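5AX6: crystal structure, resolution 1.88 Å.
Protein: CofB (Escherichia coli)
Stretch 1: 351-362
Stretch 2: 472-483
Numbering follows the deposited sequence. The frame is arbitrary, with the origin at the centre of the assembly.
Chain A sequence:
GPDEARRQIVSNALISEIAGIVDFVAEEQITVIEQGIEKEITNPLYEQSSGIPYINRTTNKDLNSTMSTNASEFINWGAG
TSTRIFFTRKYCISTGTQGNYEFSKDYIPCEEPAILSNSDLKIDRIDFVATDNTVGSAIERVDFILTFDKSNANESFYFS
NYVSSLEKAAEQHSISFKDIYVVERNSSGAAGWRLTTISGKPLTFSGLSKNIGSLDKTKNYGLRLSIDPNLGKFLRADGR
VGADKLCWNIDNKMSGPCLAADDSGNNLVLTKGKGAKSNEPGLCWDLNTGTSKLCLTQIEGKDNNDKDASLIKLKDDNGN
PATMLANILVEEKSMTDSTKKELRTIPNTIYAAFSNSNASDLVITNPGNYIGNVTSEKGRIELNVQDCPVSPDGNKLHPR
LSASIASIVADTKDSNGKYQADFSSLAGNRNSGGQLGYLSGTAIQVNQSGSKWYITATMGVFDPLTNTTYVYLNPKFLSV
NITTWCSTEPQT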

# COMPACT_ATOMS: atom_id res chain seq x y z
N TYR A 351 -0.25 -11.99 -37.54
CA TYR A 351 -0.28 -11.97 -39.01
C TYR A 351 -0.20 -13.41 -39.53
O TYR A 351 0.68 -14.17 -39.11
CB TYR A 351 0.87 -11.13 -39.58
CG TYR A 351 0.93 -11.18 -41.11
CD1 TYR A 351 0.26 -10.23 -41.88
CD2 TYR A 351 1.63 -12.17 -41.77
CE1 TYR A 351 0.29 -10.28 -43.26
CE2 TYR A 351 1.66 -12.23 -43.15
CZ TYR A 351 1.00 -11.29 -43.89
OH TYR A 351 1.03 -11.32 -45.26
N ALA A 352 -1.08 -13.78 -40.45
CA ALA A 352 -1.00 -15.12 -41.03
C ALA A 352 -1.62 -15.16 -42.40
O ALA A 352 -2.59 -14.46 -42.68
CB ALA A 352 -1.69 -16.13 -40.11
N ALA A 353 -1.02 -15.96 -43.28
CA ALA A 353 -1.62 -16.25 -44.56
C ALA A 353 -2.24 -17.65 -44.48
O ALA A 353 -1.84 -18.48 -43.66
CB ALA A 353 -0.59 -16.17 -45.67
N PHE A 354 -3.24 -17.89 -45.31
CA PHE A 354 -3.72 -19.26 -45.51
C PHE A 354 -2.62 -20.01 -46.27
O PHE A 354 -1.67 -19.38 -46.77
CB PHE A 354 -5.07 -19.26 -46.23
CG PHE A 354 -6.15 -18.51 -45.48
CD1 PHE A 354 -6.88 -19.15 -44.49
CD2 PHE A 354 -6.41 -17.18 -45.76
CE1 PHE A 354 -7.86 -18.47 -43.79
CE2 PHE A 354 -7.39 -16.49 -45.06
CZ PHE A 354 -8.12 -17.14 -44.07
N SER A 355 -2.70 -21.33 -46.35
CA SER A 355 -1.51 -22.06 -46.77
C SER A 355 -1.68 -23.03 -47.94
O SER A 355 -0.79 -23.85 -48.17
CB SER A 355 -0.90 -22.80 -45.58
OG SER A 355 -1.81 -23.72 -44.99
N ASN A 356 -2.77 -22.95 -48.69
CA ASN A 356 -2.88 -23.75 -49.92
C ASN A 356 -2.04 -23.13 -51.03
O ASN A 356 -2.14 -21.93 -51.29
CB ASN A 356 -4.33 -23.91 -50.37
CG ASN A 356 -5.08 -24.93 -49.55
OD1 ASN A 356 -4.47 -25.80 -48.93
ND2 ASN A 356 -6.41 -24.84 -49.53
N SER A 357 -1.23 -23.96 -51.69
CA SER A 357 -0.23 -23.48 -52.64
C SER A 357 -0.37 -24.03 -54.06
O SER A 357 -0.14 -23.32 -55.04
CB SER A 357 1.17 -23.82 -52.10
OG SER A 357 2.17 -23.26 -52.92
N ASN A 358 -0.71 -25.31 -54.18
CA ASN A 358 -0.83 -25.90 -55.51
C ASN A 358 -2.29 -26.03 -55.93
O ASN A 358 -3.19 -26.03 -55.09
CB ASN A 358 -0.14 -27.27 -55.55
CG ASN A 358 -0.55 -28.17 -54.41
OD1 ASN A 358 -1.73 -28.49 -54.24
ND2 ASN A 358 0.43 -28.59 -53.61
N ALA A 359 -2.50 -26.14 -57.24
CA ALA A 359 -3.83 -26.12 -57.84
C ALA A 359 -4.79 -27.13 -57.24
O ALA A 359 -5.97 -26.83 -57.06
CB ALA A 359 -3.72 -26.35 -59.34
N SER A 360 -4.31 -28.34 -56.93
CA SER A 360 -5.20 -29.39 -56.46
C SER A 360 -5.81 -29.03 -55.11
O SER A 360 -6.98 -29.34 -54.85
CB SER A 360 -4.47 -30.74 -56.36
OG SER A 360 -3.46 -30.71 -55.37
N ASP A 361 -5.03 -28.38 -54.26
CA ASP A 361 -5.53 -27.94 -52.96
C ASP A 361 -6.36 -26.66 -53.09
O ASP A 361 -7.40 -26.52 -52.45
CB ASP A 361 -4.37 -27.72 -51.98
CG ASP A 361 -3.69 -29.02 -51.58
OD1 ASP A 361 -4.39 -30.05 -51.48
OD2 ASP A 361 -2.46 -29.00 -51.36
N LEU A 362 -5.87 -25.75 -53.93
CA LEU A 362 -6.44 -24.41 -54.06
C LEU A 362 -7.80 -24.36 -54.75
O LEU A 362 -8.70 -23.64 -54.31
CB LEU A 362 -5.48 -23.51 -54.86
CG LEU A 362 -4.37 -22.74 -54.15
CD1 LEU A 362 -3.46 -22.07 -55.18
CD2 LEU A 362 -4.96 -21.69 -53.21
N TYR A 472 -11.23 -20.23 -55.08
CA TYR A 472 -10.07 -20.77 -54.39
C TYR A 472 -10.39 -20.99 -52.91
O TYR A 472 -11.14 -20.21 -52.30
CB TYR A 472 -8.87 -19.81 -54.50
CG TYR A 472 -8.37 -19.52 -55.90
CD1 TYR A 472 -8.18 -20.54 -56.83
CD2 TYR A 472 -8.04 -18.22 -56.27
CE1 TYR A 472 -7.70 -20.25 -58.12
CE2 TYR A 472 -7.57 -17.93 -57.53
CZ TYR A 472 -7.40 -18.94 -58.45
OH TYR A 472 -6.92 -18.63 -59.70
N LEU A 473 -9.81 -22.05 -52.34
CA LEU A 473 -9.93 -22.36 -50.92
C LEU A 473 -8.65 -22.06 -50.15
O LEU A 473 -7.58 -22.53 -50.52
CB LEU A 473 -10.29 -23.83 -50.72
CG LEU A 473 -10.33 -24.32 -49.27
CD1 LEU A 473 -11.50 -23.69 -48.53
CD2 LEU A 473 -10.40 -25.85 -49.20
N ASN A 474 -8.75 -21.28 -49.07
CA ASN A 474 -7.62 -21.01 -48.18
C ASN A 474 -6.28 -20.77 -48.88
O ASN A 474 -5.31 -21.49 -48.64
CB ASN A 474 -7.44 -22.17 -47.20
CG ASN A 474 -8.69 -22.44 -46.38
OD1 ASN A 474 -9.47 -21.53 -46.09
ND2 ASN A 474 -8.89 -23.70 -46.00
N PRO A 475 -6.22 -19.75 -49.74
CA PRO A 475 -5.05 -19.51 -50.60
C PRO A 475 -3.89 -18.76 -49.92
O PRO A 475 -4.12 -17.87 -49.11
CB PRO A 475 -5.63 -18.67 -51.74
CG PRO A 475 -6.81 -17.99 -51.16
CD PRO A 475 -7.32 -18.81 -50.01
N LYS A 476 -2.66 -19.13 -50.28
CA LYS A 476 -1.47 -18.47 -49.74
C LYS A 476 -1.36 -17.02 -50.19
O LYS A 476 -0.54 -16.26 -49.66
CB LYS A 476 -0.20 -19.22 -50.16
CG LYS A 476 -0.04 -19.29 -51.67
CD LYS A 476 1.32 -19.83 -52.08
CE LYS A 476 1.44 -19.88 -53.60
NZ LYS A 476 2.66 -20.59 -54.05
N PHE A 477 -2.16 -16.64 -51.18
CA PHE A 477 -2.15 -15.25 -51.63
C PHE A 477 -3.33 -14.46 -51.06
O PHE A 477 -3.82 -13.50 -51.67
CB PHE A 477 -2.11 -15.16 -53.17
CG PHE A 477 -2.98 -16.16 -53.88
CD1 PHE A 477 -4.33 -15.90 -54.11
CD2 PHE A 477 -2.44 -17.35 -54.37
CE1 PHE A 477 -5.13 -16.83 -54.79
CE2 PHE A 477 -3.23 -18.28 -55.05
CZ PHE A 477 -4.57 -18.01 -55.26
N LEU A 478 -3.76 -14.88 -49.88
CA LEU A 478 -4.69 -14.13 -49.04
C LEU A 478 -4.11 -14.17 -47.64
O LEU A 478 -3.84 -15.25 -47.11
CB LEU A 478 -6.11 -14.71 -49.06
CG LEU A 478 -7.10 -14.09 -48.07
CD1 LEU A 478 -7.31 -12.62 -48.39
CD2 LEU A 478 -8.45 -14.84 -48.04
N SER A 479 -3.88 -13.01 -47.04
CA SER A 479 -3.38 -13.00 -45.67
C SER A 479 -4.24 -12.10 -44.81
O SER A 479 -4.92 -11.21 -45.32
CB SER A 479 -1.92 -12.55 -45.62
OG SER A 479 -1.78 -11.20 -46.04
N VAL A 480 -4.20 -12.33 -43.50
CA VAL A 480 -5.06 -11.60 -42.60
C VAL A 480 -4.30 -11.19 -41.35
O VAL A 480 -3.34 -11.85 -40.96
CB VAL A 480 -6.28 -12.44 -42.16
CG1 VAL A 480 -7.27 -12.61 -43.31
CG2 VAL A 480 -5.82 -13.80 -41.57
N ASN A 481 -4.75 -10.09 -40.74
CA ASN A 481 -4.40 -9.77 -39.37
C ASN A 481 -5.50 -10.27 -38.46
O ASN A 481 -6.65 -9.85 -38.59
CB ASN A 481 -4.18 -8.26 -39.20
CG ASN A 481 -2.98 -7.77 -39.99
OD1 ASN A 481 -3.10 -6.89 -40.84
ND2 ASN A 481 -1.84 -8.35 -39.72
N ILE A 482 -5.14 -11.18 -37.55
CA ILE A 482 -6.07 -11.84 -36.65
C ILE A 482 -5.99 -11.14 -35.32
O ILE A 482 -4.89 -10.96 -34.79
CB ILE A 482 -5.71 -13.34 -36.49
CG1 ILE A 482 -5.97 -14.06 -37.82
CG2 ILE A 482 -6.49 -13.98 -35.35
CD1 ILE A 482 -5.24 -15.39 -37.93
N THR A 483 -7.14 -10.72 -34.80
CA THR A 483 -7.23 -10.09 -33.49
C THR A 483 -7.91 -11.06 -32.54
O THR A 483 -8.96 -11.60 -32.86
CB THR A 483 -8.05 -8.77 -33.52
OG1 THR A 483 -7.55 -7.92 -34.55
CG2 THR A 483 -7.96 -8.06 -32.17

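What does Phe354 do at the point where the paired strands give way to loop? Its CA-to-CB bond points toward the other stretch, and it covers more of that stretch than any neighbour. The ring, with chi1 in the m well, packs on Leu478, CE2 lying 3.6 Å from Leu478 CD2, while Phe354 CB sits 3.3 Å from Pro475 O. Its backbone is held as well: Phe354 N donates to Leu478 O at 3.3 Å, and Phe354 O receives a CA-H...O contact from Lys476 CA at 3.1 Å.

How is the backbone before Phe354 aligned? Strand 351-353 runs antiparallel to strand 478-483. Ala352 and Val480 form a hydrogen-bonded pair, with Ala352 N to Val480 O at 3.0 Å and Val480 N to Ala352 O at 2.8 Å, both nearly straight. Tyr351 and Ser479 share the other face of the sheet, where Ser479 OG donates to Tyr351 OH at 2.9 Å.

How does Leu362 reach the second stretch from a helix? Its CA-to-CB bond points sideways, but the end of the side chain comes nearer: CD2 lies 3.4 Å from Pro475 CB, and CD1 3.8 Å from Phe477 CE2. Polar contact comes from the backbone, since Leu473 N donates to Leu362 O at 2.8 Å.

What fastens the loop between these two anchors? Asn356 N donates to Asn474 O at 2.9 Å and Lys476 N to Asn356 O at 3.0 Å, so the backbones bridge around Pro475, where a type I turn begins. The buried Asn356 side chain adds a bond from ND2 to Leu473 O at 2.8 Å. Lys476, its chain extended beyond chi1, spans to Ser357, where NZ donates to OG at 2.9 Å.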